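Branched-chain amino acid aminotransferase (Thermoproteus uzoniensis 768-20, PDB 6THQ) probably transfers the amino group of leucine, isoleucine or valine to 2-oxoglutarate with the help of pyridoxal 5'-phosphate, a step of branched-chain amino-acid biosynthesis. Local coordinates at residues Gly45-Trp50 against Val258-Glu263; Glu100-Arg105 against Ala130-Lys135; Glu248-Asp253 against Glu269-Val274. All blocks are in the same frame, centred on the assembly; numbering follows the deposited sequence.

Contact 1: residues Gly45-Trp50 against Val258-Glu263. With PY5 (2-[O-phosphonopyridoxyl]-amino-pentanoic acid), chain E; PLP (pyridoxal-5'-phosphate), chain D.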
loop_
_atom_site.group_PDB
_atom_site.type_symbol
_atom_site.label_atom_id
_atom_site.label_comp_id
_atom_site.label_asym_id
_atom_site.label_seq_id
_atom_site.Cartn_x
_atom_site.Cartn_y
_atom_site.Cartn_z
ATOM N N GLY A 45 -10.364 7.419 -10.538
ATOM C CA GLY A 45 -9.918 7.760 -11.874
ATOM C C GLY A 45 -11.199 8.141 -12.631
ATOM O O GLY A 45 -12.097 7.323 -12.747
ATOM N N ILE A 46 -11.291 9.397 -13.119
ATOM C CA ILE A 46 -12.483 9.893 -13.782
ATOM C C ILE A 46 -12.070 10.621 -15.026
ATOM O O ILE A 46 -11.127 11.415 -15.012
ATOM C CB ILE A 46 -13.311 10.823 -12.904
ATOM C CG1 ILE A 46 -13.495 10.255 -11.516
ATOM C CG2 ILE A 46 -14.701 10.948 -13.539
ATOM C CD1 ILE A 46 -14.215 11.152 -10.510
ATOM N N ARG A 47 -12.699 10.297 -16.145
ATOM C CA ARG A 47 -12.343 11.008 -17.361
ATOM C C ARG A 47 -13.376 12.099 -17.681
ATOM O O ARG A 47 -14.552 11.993 -17.311
ATOM C CB ARG A 47 -12.211 10.046 -18.521
ATOM C CG ARG A 47 -10.766 9.642 -18.806
ATOM C CD ARG A 47 -10.765 8.943 -20.125
ATOM N NE ARG A 47 -9.514 8.332 -20.459
ATOM C CZ ARG A 47 -8.662 8.845 -21.331
ATOM N NH1 ARG A 47 -8.932 9.970 -21.927
ATOM N NH2 ARG A 47 -7.526 8.226 -21.614
ATOM N N ALA A 48 -12.925 13.161 -18.350
ATOM C CA ALA A 48 -13.858 14.155 -18.912
ATOM C C ALA A 48 -13.497 14.212 -20.370
ATOM O O ALA A 48 -12.310 14.222 -20.695
ATOM C CB ALA A 48 -13.735 15.527 -18.217
ATOM N N TYR A 49 -14.505 14.187 -21.239
ATOM C CA TYR A 49 -14.219 14.231 -22.694
ATOM C C TYR A 49 -14.753 15.527 -23.372
ATOM O O TYR A 49 -15.877 16.015 -23.079
ATOM C CB TYR A 49 -14.812 13.026 -23.364
ATOM C CG TYR A 49 -14.129 11.760 -23.078
ATOM C CD1 TYR A 49 -14.465 11.001 -21.937
ATOM C CD2 TYR A 49 -13.208 11.221 -23.987
ATOM C CE1 TYR A 49 -13.842 9.760 -21.686
ATOM C CE2 TYR A 49 -12.591 9.976 -23.740
ATOM C CZ TYR A 49 -12.942 9.269 -22.584
ATOM O OH TYR A 49 -12.408 8.039 -22.357
ATOM N N TRP A 50 -13.910 16.092 -24.230
ATOM C CA TRP A 50 -14.242 17.304 -24.985
ATOM C C TRP A 50 -14.878 16.834 -26.289
ATOM O O TRP A 50 -14.203 16.142 -27.055
ATOM C CB TRP A 50 -12.946 18.067 -25.335
ATOM C CG TRP A 50 -13.204 19.324 -26.184
ATOM C CD1 TRP A 50 -12.758 19.575 -27.467
ATOM C CD2 TRP A 50 -13.986 20.486 -25.794
ATOM N NE1 TRP A 50 -13.208 20.822 -27.885
ATOM C CE2 TRP A 50 -13.953 21.399 -26.885
ATOM C CE3 TRP A 50 -14.699 20.838 -24.628
ATOM C CZ2 TRP A 50 -14.629 22.638 -26.853
ATOM C CZ3 TRP A 50 -15.362 22.069 -24.576
ATOM C CH2 TRP A 50 -15.319 22.966 -25.685
ATOM N N VAL A 258 -10.324 -2.923 -20.486
ATOM C CA VAL A 258 -11.181 -1.772 -20.305
ATOM C C VAL A 258 -10.840 -1.081 -19.003
ATOM O O VAL A 258 -10.395 -1.712 -18.032
ATOM C CB VAL A 258 -12.708 -2.129 -20.287
ATOM C CG1 VAL A 258 -13.088 -3.011 -21.469
ATOM C CG2 VAL A 258 -13.102 -2.785 -18.946
ATOM N N GLY A 259 -11.047 0.224 -18.979
ATOM C CA GLY A 259 -10.765 1.005 -17.792
ATOM C C GLY A 259 -10.892 2.479 -18.087
ATOM O O GLY A 259 -10.914 2.854 -19.254
ATOM N N THR A 260 -10.991 3.301 -17.040
ATOM C CA THR A 260 -11.135 4.700 -17.252
ATOM C C THR A 260 -10.015 5.270 -18.148
ATOM O O THR A 260 -10.262 5.861 -19.229
ATOM C CB THR A 260 -11.294 5.450 -15.957
ATOM O OG1 THR A 260 -12.494 4.970 -15.337
ATOM C CG2 THR A 260 -11.467 6.967 -16.259
ATOM N N ALA A 261 -8.783 5.088 -17.719
ATOM C CA ALA A 261 -7.621 5.525 -18.483
ATOM C C ALA A 261 -7.502 4.736 -19.763
ATOM O O ALA A 261 -7.229 5.323 -20.825
ATOM C CB ALA A 261 -6.337 5.316 -17.662
ATOM N N ALA A 262 -7.667 3.403 -19.662
ATOM C CA ALA A 262 -7.417 2.526 -20.770
ATOM C C ALA A 262 -8.478 2.601 -21.867
ATOM O O ALA A 262 -8.248 2.118 -23.000
ATOM C CB ALA A 262 -7.362 1.099 -20.274
ATOM N N GLU A 263 -9.652 3.097 -21.505
ATOM C CA GLU A 263 -10.811 3.054 -22.430
ATOM C C GLU A 263 -11.158 1.615 -22.861
ATOM O O GLU A 263 -11.252 0.732 -22.013
ATOM C CB GLU A 263 -10.549 3.976 -23.624
ATOM C CG GLU A 263 -10.368 5.417 -23.130
ATOM C CD GLU A 263 -10.051 6.417 -24.218
ATOM O OE1 GLU A 263 -9.367 6.062 -25.225
ATOM O OE2 GLU A 263 -10.489 7.560 -24.044
HETATM N N1 PY5 E . -8.474 -2.817 -12.458
HETATM C C2 PY5 E . -7.466 -2.051 -11.962
HETATM C C2A PY5 E . -6.337 -2.717 -11.222
HETATM C C3 PY5 E . -7.457 -0.575 -12.254
HETATM O O3 PY5 E . -6.444 0.251 -11.831
HETATM C C4 PY5 E . -8.611 -0.017 -13.043
HETATM C C4A PY5 E . -8.703 1.465 -13.400
HETATM C C5 PY5 E . -9.655 -0.978 -13.480
HETATM C C6 PY5 E . -9.519 -2.322 -13.144
HETATM C C5A PY5 E . -10.853 -0.464 -14.275
HETATM O O4P PY5 E . -11.552 0.503 -13.478
HETATM P P PY5 E . -12.532 1.634 -14.076
HETATM O O1P PY5 E . -11.607 2.759 -14.461
HETATM O O2P PY5 E . -13.110 1.017 -15.316
HETATM O O3P PY5 E . -13.494 1.900 -12.926
HETATM N N PY5 E . -7.952 2.129 -12.365
HETATM C CA PY5 E . -6.961 3.094 -12.774
HETATM C C PY5 E . -7.755 3.994 -13.707
HETATM O O PY5 E . -8.115 4.942 -13.014
HETATM C CB PY5 E . -5.580 2.486 -13.155
HETATM C CG PY5 E . -4.457 3.092 -12.302
HETATM C CD PY5 E . -3.913 4.305 -13.060
HETATM O OXT PY5 E . -8.089 3.827 -14.927
HETATM N N1 PLP D . -8.596 -2.222 -12.143
HETATM C C2 PLP D . -7.789 -1.462 -11.372
HETATM C C2A PLP D . -6.748 -2.197 -10.597
HETATM C C3 PLP D . -7.912 0.031 -11.388
HETATM O O3 PLP D . -7.118 0.877 -10.659
HETATM C C4 PLP D . -8.984 0.620 -12.244
HETATM C C4A PLP D . -9.183 2.130 -12.281
HETATM C C5 PLP D . -9.806 -0.356 -13.020
HETATM C C6 PLP D . -9.555 -1.724 -12.924
HETATM C C5A PLP D . -10.915 0.088 -13.948
HETATM O O4P PLP D . -11.970 0.646 -13.200
HETATM P P PLP D . -12.780 1.838 -13.887
HETATM O O1P PLP D . -11.667 2.801 -14.218
HETATM O O2P PLP D . -13.406 1.236 -15.110
HETATM O O3P PLP D . -13.740 2.229 -12.791
HETATM O O HOH W 1 -12.730 5.789 -20.562
#

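Contact 2: residues Glu100-Arg105 against Ala130-Lys135. With PY5 (2-[O-phosphonopyridoxyl]-amino-pentanoic acid), chain E.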
loop_
_atom_site.group_PDB
_atom_site.type_symbol
_atom_site.label_atom_id
_atom_site.label_comp_id
_atom_site.label_asym_id
_atom_site.label_seq_id
_atom_site.Cartn_x
_atom_site.Cartn_y
_atom_site.Cartn_z
ATOM N N GLU A 100 -10.601 20.387 -23.081
ATOM C CA GLU A 100 -9.893 19.246 -23.664
ATOM C C GLU A 100 -10.059 18.017 -22.733
ATOM O O GLU A 100 -10.525 18.127 -21.591
ATOM C CB GLU A 100 -8.401 19.589 -23.826
ATOM C CG GLU A 100 -7.743 19.819 -22.463
ATOM C CD GLU A 100 -6.338 20.375 -22.525
ATOM O OE1 GLU A 100 -5.429 19.715 -23.081
ATOM O OE2 GLU A 100 -6.147 21.480 -21.958
ATOM N N ASP A 101 -9.678 16.859 -23.261
ATOM C CA ASP A 101 -9.725 15.569 -22.558
ATOM C C ASP A 101 -8.885 15.606 -21.255
ATOM O O ASP A 101 -7.721 16.003 -21.251
ATOM C CB ASP A 101 -9.221 14.467 -23.483
ATOM C CG ASP A 101 -10.195 14.104 -24.565
ATOM O OD1 ASP A 101 -11.323 14.677 -24.610
ATOM O OD2 ASP A 101 -9.798 13.175 -25.341
ATOM N N LEU A 102 -9.533 15.224 -20.162
ATOM C CA LEU A 102 -8.942 15.201 -18.833
ATOM C C LEU A 102 -8.977 13.789 -18.215
ATOM O O LEU A 102 -9.937 13.041 -18.445
ATOM C CB LEU A 102 -9.688 16.157 -17.877
ATOM C CG LEU A 102 -9.833 17.625 -18.295
ATOM C CD1 LEU A 102 -10.566 18.416 -17.204
ATOM C CD2 LEU A 102 -8.447 18.195 -18.613
ATOM N N TYR A 103 -7.935 13.464 -17.422
ATOM C CA TYR A 103 -8.007 12.472 -16.387
ATOM C C TYR A 103 -8.070 13.137 -15.037
ATOM O O TYR A 103 -7.277 13.983 -14.741
ATOM C CB TYR A 103 -6.846 11.496 -16.508
ATOM C CG TYR A 103 -6.877 10.348 -15.516
ATOM C CD1 TYR A 103 -6.387 10.511 -14.206
ATOM C CD2 TYR A 103 -7.420 9.106 -15.866
ATOM C CE1 TYR A 103 -6.425 9.436 -13.280
ATOM C CE2 TYR A 103 -7.443 8.023 -14.968
ATOM C CZ TYR A 103 -6.949 8.191 -13.673
ATOM O OH TYR A 103 -6.970 7.145 -12.793
ATOM N N ILE A 104 -9.042 12.773 -14.222
ATOM C CA ILE A 104 -9.254 13.397 -12.918
ATOM C C ILE A 104 -8.892 12.397 -11.816
ATOM O O ILE A 104 -9.385 11.286 -11.798
ATOM C CB ILE A 104 -10.711 13.903 -12.803
ATOM C CG1 ILE A 104 -10.907 15.013 -13.862
ATOM C CG2 ILE A 104 -11.060 14.487 -11.439
ATOM C CD1 ILE A 104 -12.324 15.068 -14.412
ATOM N N ARG A 105 -8.013 12.819 -10.910
ATOM C CA ARG A 105 -7.620 12.066 -9.743
ATOM C C ARG A 105 -8.115 12.628 -8.416
ATOM O O ARG A 105 -7.485 13.505 -7.855
ATOM C CB ARG A 105 -6.083 11.945 -9.708
ATOM C CG ARG A 105 -5.494 11.181 -8.491
ATOM C CD ARG A 105 -6.092 9.756 -8.232
ATOM N NE ARG A 105 -5.960 8.824 -9.368
ATOM C CZ ARG A 105 -4.833 8.184 -9.713
ATOM N NH1 ARG A 105 -3.683 8.366 -9.033
ATOM N NH2 ARG A 105 -4.839 7.340 -10.758
ATOM N N ALA A 130 -6.986 17.729 -11.909
ATOM C CA ALA A 130 -7.443 17.390 -13.254
ATOM C C ALA A 130 -6.331 17.569 -14.192
ATOM O O ALA A 130 -5.677 18.574 -14.190
ATOM C CB ALA A 130 -8.602 18.268 -13.667
ATOM N N ILE A 131 -6.114 16.622 -15.055
ATOM C CA ILE A 131 -4.935 16.720 -15.820
ATOM C C ILE A 131 -5.211 16.356 -17.281
ATOM O O ILE A 131 -5.912 15.410 -17.571
ATOM C CB ILE A 131 -3.774 15.976 -15.101
ATOM C CG1 ILE A 131 -3.105 14.918 -15.938
ATOM C CG2 ILE A 131 -4.192 15.477 -13.704
ATOM C CD1 ILE A 131 -1.968 14.265 -15.144
ATOM N N PRO A 132 -4.665 17.145 -18.207
ATOM C CA PRO A 132 -4.754 16.806 -19.618
ATOM C C PRO A 132 -4.277 15.399 -19.869
ATOM O O PRO A 132 -3.225 15.015 -19.363
ATOM C CB PRO A 132 -3.812 17.822 -20.274
ATOM C CG PRO A 132 -4.061 19.009 -19.449
ATOM C CD PRO A 132 -4.126 18.504 -18.023
ATOM N N PHE A 133 -5.027 14.648 -20.664
ATOM C CA PHE A 133 -4.700 13.242 -20.824
ATOM C C PHE A 133 -5.214 12.744 -22.149
ATOM O O PHE A 133 -6.390 12.903 -22.444
ATOM C CB PHE A 133 -5.364 12.464 -19.648
ATOM C CG PHE A 133 -4.698 11.172 -19.322
ATOM C CD1 PHE A 133 -3.550 11.143 -18.514
ATOM C CD2 PHE A 133 -5.193 9.982 -19.821
ATOM C CE1 PHE A 133 -2.916 9.939 -18.214
ATOM C CE2 PHE A 133 -4.568 8.785 -19.524
ATOM C CZ PHE A 133 -3.438 8.747 -18.723
ATOM N N GLY A 134 -4.368 12.124 -22.954
ATOM C CA GLY A 134 -4.837 11.517 -24.214
ATOM C C GLY A 134 -5.001 9.995 -24.015
ATOM O O GLY A 134 -5.616 9.573 -23.025
ATOM N N LYS A 135 -4.442 9.176 -24.916
ATOM C CA LYS A 135 -4.530 7.711 -24.843
ATOM C C LYS A 135 -3.500 7.077 -23.872
ATOM O O LYS A 135 -2.358 7.503 -23.833
ATOM C CB LYS A 135 -4.370 7.077 -26.254
ATOM C CG LYS A 135 -5.254 7.683 -27.351
ATOM C CD LYS A 135 -6.672 7.094 -27.362
ATOM C CE LYS A 135 -7.779 8.022 -27.915
ATOM N NZ LYS A 135 -8.604 8.642 -26.808
HETATM N N1 PY5 E . -8.474 -2.817 -12.458
HETATM C C2 PY5 E . -7.466 -2.051 -11.962
HETATM C C2A PY5 E . -6.337 -2.717 -11.222
HETATM C C3 PY5 E . -7.457 -0.575 -12.254
HETATM O O3 PY5 E . -6.444 0.251 -11.831
HETATM C C4 PY5 E . -8.611 -0.017 -13.043
HETATM C C4A PY5 E . -8.703 1.465 -13.400
HETATM C C5 PY5 E . -9.655 -0.978 -13.480
HETATM C C6 PY5 E . -9.519 -2.322 -13.144
HETATM C C5A PY5 E . -10.853 -0.464 -14.275
HETATM O O4P PY5 E . -11.552 0.503 -13.478
HETATM P P PY5 E . -12.532 1.634 -14.076
HETATM O O1P PY5 E . -11.607 2.759 -14.461
HETATM O O2P PY5 E . -13.110 1.017 -15.316
HETATM O O3P PY5 E . -13.494 1.900 -12.926
HETATM N N PY5 E . -7.952 2.129 -12.365
HETATM C CA PY5 E . -6.961 3.094 -12.774
HETATM C C PY5 E . -7.755 3.994 -13.707
HETATM O O PY5 E . -8.115 4.942 -13.014
HETATM C CB PY5 E . -5.580 2.486 -13.155
HETATM C CG PY5 E . -4.457 3.092 -12.302
HETATM C CD PY5 E . -3.913 4.305 -13.060
HETATM O OXT PY5 E . -8.089 3.827 -14.927
#

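Contact 3: residues Glu248-Asp253 against Glu269-Val274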
loop_
_atom_site.group_PDB
_atom_site.type_symbol
_atom_site.label_atom_id
_atom_site.label_comp_id
_atom_site.label_asym_id
_atom_site.label_seq_id
_atom_site.Cartn_x
_atom_site.Cartn_y
_atom_site.Cartn_z
ATOM N N GLU A 248 -8.011 -20.348 -21.885
ATOM C CA GLU A 248 -9.130 -19.715 -22.589
ATOM C C GLU A 248 -8.712 -18.379 -23.198
ATOM O O GLU A 248 -9.158 -18.005 -24.269
ATOM C CB GLU A 248 -10.257 -19.487 -21.614
ATOM C CG GLU A 248 -11.031 -20.756 -21.276
ATOM C CD GLU A 248 -11.947 -20.567 -20.062
ATOM O OE1 GLU A 248 -11.707 -19.681 -19.241
ATOM O OE2 GLU A 248 -12.935 -21.261 -19.915
ATOM N N LEU A 249 -7.811 -17.696 -22.503
ATOM C CA LEU A 249 -7.255 -16.476 -22.935
ATOM C C LEU A 249 -6.360 -16.781 -24.169
ATOM O O LEU A 249 -6.496 -16.165 -25.188
ATOM C CB LEU A 249 -6.487 -15.894 -21.751
ATOM C CG LEU A 249 -5.836 -14.515 -22.019
ATOM C CD1 LEU A 249 -6.867 -13.463 -22.406
ATOM C CD2 LEU A 249 -5.037 -14.116 -20.806
ATOM N N TYR A 250 -5.496 -17.762 -24.090
ATOM C CA TYR A 250 -4.665 -18.132 -25.255
ATOM C C TYR A 250 -5.506 -18.501 -26.515
ATOM O O TYR A 250 -5.111 -18.294 -27.667
ATOM C CB TYR A 250 -3.759 -19.346 -24.887
ATOM C CG TYR A 250 -2.591 -19.001 -24.012
ATOM C CD1 TYR A 250 -2.322 -17.670 -23.606
ATOM C CD2 TYR A 250 -1.720 -20.006 -23.587
ATOM C CE1 TYR A 250 -1.183 -17.369 -22.824
ATOM C CE2 TYR A 250 -0.585 -19.722 -22.795
ATOM C CZ TYR A 250 -0.324 -18.424 -22.435
ATOM O OH TYR A 250 0.770 -18.226 -21.645
ATOM N N ALA A 251 -6.630 -19.127 -26.265
ATOM C CA ALA A 251 -7.529 -19.640 -27.290
ATOM C C ALA A 251 -8.685 -18.707 -27.604
ATOM O O ALA A 251 -9.610 -19.122 -28.282
ATOM C CB ALA A 251 -8.116 -20.991 -26.848
ATOM N N ALA A 252 -8.664 -17.454 -27.116
ATOM C CA ALA A 252 -9.830 -16.612 -27.258
ATOM C C ALA A 252 -9.922 -16.232 -28.708
ATOM O O ALA A 252 -8.883 -16.165 -29.398
ATOM C CB ALA A 252 -9.699 -15.393 -26.386
ATOM N N ASP A 253 -11.141 -15.983 -29.208
ATOM C CA ASP A 253 -11.301 -15.404 -30.574
ATOM C C ASP A 253 -10.860 -13.949 -30.503
ATOM O O ASP A 253 -10.276 -13.472 -31.454
ATOM C CB ASP A 253 -12.791 -15.495 -31.061
ATOM C CG ASP A 253 -13.310 -16.961 -31.113
ATOM O OD1 ASP A 253 -12.610 -17.745 -31.742
ATOM O OD2 ASP A 253 -14.388 -17.367 -30.565
ATOM N N GLU A 269 -1.858 -9.574 -28.659
ATOM C CA GLU A 269 -0.889 -10.613 -28.345
ATOM C C GLU A 269 -0.864 -10.905 -26.858
ATOM O O GLU A 269 -0.845 -9.983 -26.030
ATOM C CB GLU A 269 0.489 -10.224 -28.851
ATOM C CG GLU A 269 1.377 -11.422 -29.076
ATOM C CD GLU A 269 2.838 -11.053 -29.068
ATOM O OE1 GLU A 269 3.525 -10.799 -28.026
ATOM O OE2 GLU A 269 3.302 -10.898 -30.183
ATOM N N ILE A 270 -0.874 -12.196 -26.521
ATOM C CA ILE A 270 -0.716 -12.609 -25.156
ATOM C C ILE A 270 0.318 -13.719 -25.065
ATOM O O ILE A 270 0.184 -14.807 -25.653
ATOM C CB ILE A 270 -2.073 -12.917 -24.453
ATOM C CG1 ILE A 270 -1.854 -13.770 -23.235
ATOM C CG2 ILE A 270 -3.081 -13.605 -25.348
ATOM C CD1 ILE A 270 -1.664 -12.865 -22.056
ATOM N N ASP A 271 1.390 -13.417 -24.330
ATOM C CA ASP A 271 2.608 -14.300 -24.242
ATOM C C ASP A 271 3.016 -14.877 -25.615
ATOM O O ASP A 271 3.187 -16.085 -25.753
ATOM C CB ASP A 271 2.433 -15.467 -23.248
ATOM C CG ASP A 271 2.014 -15.005 -21.792
ATOM O OD1 ASP A 271 2.233 -13.810 -21.368
ATOM O OD2 ASP A 271 1.442 -15.875 -21.076
ATOM N N GLY A 272 3.123 -14.024 -26.633
ATOM C CA GLY A 272 3.504 -14.479 -27.964
ATOM C C GLY A 272 2.368 -15.092 -28.776
ATOM O O GLY A 272 2.517 -15.295 -29.952
ATOM N N ARG A 273 1.227 -15.401 -28.172
ATOM C CA ARG A 273 0.108 -15.894 -28.973
ATOM C C ARG A 273 -0.707 -14.716 -29.563
ATOM O O ARG A 273 -1.139 -13.798 -28.853
ATOM C CB ARG A 273 -0.770 -16.833 -28.152
ATOM C CG ARG A 273 -0.099 -18.153 -27.875
ATOM C CD ARG A 273 0.199 -18.309 -26.431
ATOM N NE ARG A 273 0.639 -19.651 -26.118
ATOM C CZ ARG A 273 1.781 -19.887 -25.469
ATOM N NH1 ARG A 273 2.553 -18.856 -25.182
ATOM N NH2 ARG A 273 2.163 -21.119 -25.084
ATOM N N VAL A 274 -0.801 -14.698 -30.898
ATOM C CA VAL A 274 -1.431 -13.609 -31.639
ATOM C C VAL A 274 -2.966 -13.706 -31.550
ATOM O O VAL A 274 -3.555 -14.798 -31.626
ATOM C CB VAL A 274 -0.920 -13.579 -33.101
ATOM C CG1 VAL A 274 -1.716 -12.570 -33.950
ATOM C CG2 VAL A 274 0.594 -13.309 -33.089
#

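Contact 1: residues Gly45-Trp50 against Val258-Glu263
Arg47 reaches from strand 42-50 across to the turn that follows strand 254-259 and meets three of its residues. Its CB and CG pass the methyl of Thr260, Arg47 CG lying 3.8 Å from Thr260 CG2, as the two side chains run past each other in opposite directions. The chain is extended from CG to NE, which carries CD alongside the carbonyl of Thr260 and sets Arg47 NE 2.9 Å from Thr260 O in a bent hydrogen bond (137° at the hydrogen). At the tip, Arg47 NH2 donates a straighter bond to Ala261 O at 3.0 Å. Both carbonyl oxygens lie near the guanidinium plane, at its edge, and Gly134 O takes a further bond from NH2. Glu263 comes from a different direction: Glu263 OE2 sits over one face of the guanidinium, 3.6 Å from Arg47 NH1, so this salt bridge works through charge alone. The same oxygen accepts the hydroxyl of Tyr49, 2.6 Å from Tyr49 OH to Glu263 OE2, on its anti side and near the ring plane. A water joins Tyr49 OH to Thr260 O, giving that carbonyl two donors. Lys135 pairs with the other carboxylate oxygen of Glu263.

While Arg47 holds the carbonyl oxygens of Thr260 and Ala261, the N-H groups of these same two residues meet the ligand. Thr260 N donates to PY5 O1P at 2.7 Å, and likewise to the phosphate of PLP modelled in the same site. Ala261 N reaches PY5 OXT at 3.1 Å along an almost linear path (172°). Gly45 CA packs against the other carboxylate oxygen of PY5. The arrangement belongs to the active site of a class-IV aminotransferase, where backbone N-H groups of one turn bind both the cofactor phosphate and the carboxylate of the amino-acid adduct.

Contact 2: residues Glu100-Arg105 against Ala130-Lys135
The rings of Tyr103 and Phe133 lie obliquely to each other, planes 42° apart and centroids 5.3 Å apart. One face of Phe133 receives the root of the tyrosine side chain, with Tyr103 CB 3.6 Å from Phe133 CG. Tyr103 has CG anti to its backbone N (chi1 -176°), which carries the ring past the phenyl group to the bound PY5. PY5 O lies at the ring's edge, near its plane, and Tyr103 OH donates to PY5 O in a very short bond of 2.5 Å, a length that is uncertain because PY5 shares the site with PLP. Arg105 folds back through bends at chi2 and chi3, and Arg105 NH2 donates to Tyr103 OH at 3.0 Å, with the hydroxyl close to the guanidinium plane.

In the backbone, strands 102-110 and 124-132 pair antiparallel. Tyr103 and Ile131 form the hydrogen-bonded pair, Tyr103 N to Ile131 O being 2.8 Å and Ile131 N to Tyr103 O 2.9 Å. Beyond the strand end Phe133 N continues the pairing to Asp101 O, approaching from above the carbonyl plane. On the sheet face bearing Ile104, Ala130 CB touches Ile104 CG1 and Leu102 CD1, each at 4.0 Å.

Arg105 is itself bonded by Asn37 and Tyr38 of the second subunit. The tyrosine hydroxyl thus donates to the ligand and accepts an N-H from Arg105, a cationic neighbour that would probably make it a stronger donor.

Contact 3: residues Glu248-Asp253 against Glu269-Val274
Ile270, at the end of strand 265-270, meets both touching residues of helix 246-250. Ile270 CD1 lies 3.8 Å from Leu249 CD2, and Ile270 CG1 comes in at the edge of the Tyr250 ring, 3.7 Å from Tyr250 CE1; both side chains cross it at about a right angle. CG1 is anti to the backbone N (chi1 161°), an orientation that brings this branch within contact of both. Ile186 of strand 184-188 touches Leu249 and Ile270 alike and completes a small apolar cluster.

Asp271 is the second residue of the type I' turn from Ile270 to Arg273. Its carboxylate stands nearly perpendicular to the Tyr250 ring, with planes 81° apart, and Asp271 OD2 accepts the phenol through its anti lone pair, 2.5 Å from Tyr250 OH. The other oxygen, OD1, takes the backbone N-H of Val146. Gly272 follows, with positive phi like Asp271, as this turn requires at both central positions. Two bonds close the hairpin, Ile270 N to Arg273 O and Arg273 N to Ile270 O, each 2.8 Å.

Arg273 then folds back over the ring. Arg273 CD sits above the centre of the Tyr250 ring, 3.6 Å from its centroid, in a CH-pi contact. Beyond it the guanidinium lies nearly flat on the same ring (planes 15° apart), displaced toward CE2 and CD2, with Arg273 CZ 4.1 Å from the Tyr250 centroid in an off-centre cation-pi interaction. The stack is steadied within the turn: Arg273 NH1 donates to Asp271 O at 2.9 Å, the oxygen lying near the guanidinium plane.

Tyr250 is therefore held in three ways, by hydrocarbon at its edge, a cation over one face and an anionic acceptor at its hydroxyl. Arg246 also donates to that hydroxyl and forms a long, weak ion pair with Asp271, which may help to keep the carboxylate charged.

In the fold
From the N terminus, the chain first lays down 45-50 in the antiparallel sheet. Strand 102-110 joins it as a neighbour, and contact 2 closes a short loop of 24 residues by pairing 100-105 with 130-135. Contact 2 is nested inside the much longer loop, of 207 residues, that contact 1 closes when 258-263 returns from the mixed sheet; the two contacts touch each other and PY5. Before that closure, 248-253 has already opened contact 3, which 269-274 completes afterwards, so contacts 1 and 3 cross along the chain. Contact 1 thus ties the two sheets together, whereas contact 3, its centre about 26 Å from that of contact 1, fastens helix 246-250 to a hairpin of the mixed sheet.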